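Local atomic coordinates of fusion protein of Nuclear RNA export factor 2 and Protein panoramix (Drosophila melanogaster, PDB entry 6IEW), a protein that joins the UBA (TAP-C) domain of Nxf2 to the Panoramix region that binds it, a pairing that serves piRNA-guided cotranscriptional transposon silencing. Residues A[81-84]-A[85-89]. Residues are numbered along the deposited sequence; the frame is centred on the assembly and turned at random.
Sequences AELV and LEQIQ
Val84 and Ile88, like Leu83 and Gln87, meet across one turn of a single alpha-helix, 70-93, in the Panoramix part of the engineered fusion; this is a local contact of side chains three and four residues apart, on the surface of the Nxf2-interacting region. The backbone evidence is four successive i to i+4 hydrogen bonds, from the amides of Leu85, Glu86, Gln87 and Ile88 to the carbonyls of Ala81, Glu82, Leu83 and Val84, as expected for a regular helix. Their N-H...O angles are all at least 156°. The shortest joins Ile88 N to Val84 O at 2.8 Å.

On the apolar side, Val84 CG1 approaches Ile88 CD1 at 3.9 Å, the two side chains crossing at a slant. Val84 holds CG1 anti to its own nitrogen (chi1 170°), which lays that methyl beside the carbonyl carbon, facing the next turn. Ile88 CG1 rests 3.2 Å from Val84 O, the same oxygen that its amide grips.

The amide group of Gln87 straddles the preceding turn: NE2 lies 3.6 Å from Leu83 CD2, whereas OE1 is directed to Val84, 4.0 Å from CG2. CG anti to the carbonyl carbon (chi1 -65°) aims the extended chain of Gln87 back toward that turn, and its CG passes 3.2 Å from Leu83 O. Glu86 crosses Leu83 at about a right angle, bringing OE1 to 3.7 Å from CD1. The approaches of Gln87 NE2 and OE1 and of Glu86 OE1 to methyls are van der Waals contacts; Leu83, Glu86 and Gln87 are exposed.

Val84 and Leu85 also turn to helix 37-49 of the Nxf2 UBA domain, so the apolar Val84-Ile88 pair adjoins that interface: Val84 touches Leu41, Leu85 reaches both Glu38 and Ile45, and Glu82 also lies against Ile45.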
loop_
_atom_site.group_PDB
_atom_site.type_symbol
_atom_site.label_atom_id
_atom_site.label_comp_id
_atom_site.label_asym_id
_atom_site.label_seq_id
_atom_site.Cartn_x
_atom_site.Cartn_y
_atom_site.Cartn_z
ATOM N N ALA A 81 5.670 -1.127 -4.168
ATOM C CA ALA A 81 4.357 -1.331 -4.767
ATOM C C ALA A 81 4.474 -1.645 -6.252
ATOM O O ALA A 81 3.779 -2.530 -6.765
ATOM C CB ALA A 81 3.486 -0.094 -4.539
ATOM N N GLU A 82 5.359 -0.936 -6.958
ATOM C CA GLU A 82 5.529 -1.186 -8.386
ATOM C C GLU A 82 6.126 -2.563 -8.652
ATOM O O GLU A 82 5.759 -3.222 -9.631
ATOM C CB GLU A 82 6.373 -0.081 -9.019
ATOM C CG GLU A 82 5.634 1.238 -9.154
ATOM C CD GLU A 82 6.516 2.358 -9.658
ATOM O OE1 GLU A 82 7.755 2.222 -9.567
ATOM O OE2 GLU A 82 5.971 3.372 -10.143
ATOM N N LEU A 83 7.047 -3.019 -7.794
ATOM C CA LEU A 83 7.620 -4.350 -7.992
ATOM C C LEU A 83 6.576 -5.438 -7.779
ATOM O O LEU A 83 6.539 -6.422 -8.527
ATOM C CB LEU A 83 8.823 -4.570 -7.073
ATOM C CG LEU A 83 9.602 -5.863 -7.343
ATOM C CD1 LEU A 83 10.429 -5.737 -8.619
ATOM C CD2 LEU A 83 10.484 -6.235 -6.160
ATOM N N VAL A 84 5.724 -5.282 -6.763
ATOM C CA VAL A 84 4.682 -6.276 -6.523
ATOM C C VAL A 84 3.705 -6.315 -7.689
ATOM O O VAL A 84 3.255 -7.390 -8.104
ATOM C CB VAL A 84 3.983 -6.017 -5.174
ATOM C CG1 VAL A 84 2.736 -6.883 -5.039
ATOM C CG2 VAL A 84 4.940 -6.295 -4.031
ATOM N N LEU A 85 3.362 -5.145 -8.240
ATOM C CA LEU A 85 2.497 -5.114 -9.415
ATOM C C LEU A 85 3.124 -5.869 -10.583
ATOM O O LEU A 85 2.431 -6.599 -11.303
ATOM C CB LEU A 85 2.176 -3.670 -9.801
ATOM C CG LEU A 85 1.189 -2.936 -8.887
ATOM C CD1 LEU A 85 1.052 -1.494 -9.308
ATOM C CD2 LEU A 85 -0.167 -3.619 -8.922
ATOM N N GLU A 86 4.437 -5.714 -10.776
ATOM C CA GLU A 86 5.124 -6.468 -11.820
ATOM C C GLU A 86 5.076 -7.962 -11.537
ATOM O O GLU A 86 4.867 -8.769 -12.451
ATOM C CB GLU A 86 6.576 -6.001 -11.937
ATOM C CG GLU A 86 6.754 -4.638 -12.578
ATOM C CD GLU A 86 8.204 -4.187 -12.587
ATOM O OE1 GLU A 86 9.040 -4.837 -11.923
ATOM O OE2 GLU A 86 8.506 -3.180 -13.261
ATOM N N GLN A 87 5.276 -8.349 -10.275
ATOM C CA GLN A 87 5.214 -9.759 -9.908
ATOM C C GLN A 87 3.827 -10.334 -10.156
ATOM O O GLN A 87 3.693 -11.474 -10.620
ATOM C CB GLN A 87 5.614 -9.930 -8.443
ATOM C CG GLN A 87 7.061 -9.567 -8.154
ATOM C CD GLN A 87 7.354 -9.463 -6.673
ATOM O OE1 GLN A 87 6.447 -9.516 -5.841
ATOM N NE2 GLN A 87 8.629 -9.311 -6.333
ATOM N N ILE A 88 2.781 -9.562 -9.848
ATOM C CA ILE A 88 1.413 -10.029 -10.071
ATOM C C ILE A 88 1.177 -10.283 -11.553
ATOM O O ILE A 88 0.619 -11.315 -11.946
ATOM C CB ILE A 88 0.401 -9.029 -9.484
ATOM C CG1 ILE A 88 0.479 -9.034 -7.955
ATOM C CG2 ILE A 88 -1.011 -9.338 -9.967
ATOM C CD1 ILE A 88 -0.319 -7.925 -7.296
ATOM N N GLN A 89 1.618 -9.352 -12.400
ATOM C CA GLN A 89 1.499 -9.543 -13.841
ATOM C C GLN A 89 2.308 -10.748 -14.305
ATOM O O GLN A 89 1.839 -11.552 -15.120
ATOM C CB GLN A 89 1.948 -8.274 -14.566
ATOM C CG GLN A 89 1.612 -8.262 -16.043
ATOM C CD GLN A 89 0.140 -8.521 -16.293
ATOM O OE1 GLN A 89 -0.713 -7.700 -15.958
ATOM N NE2 GLN A 89 -0.165 -9.675 -16.875
#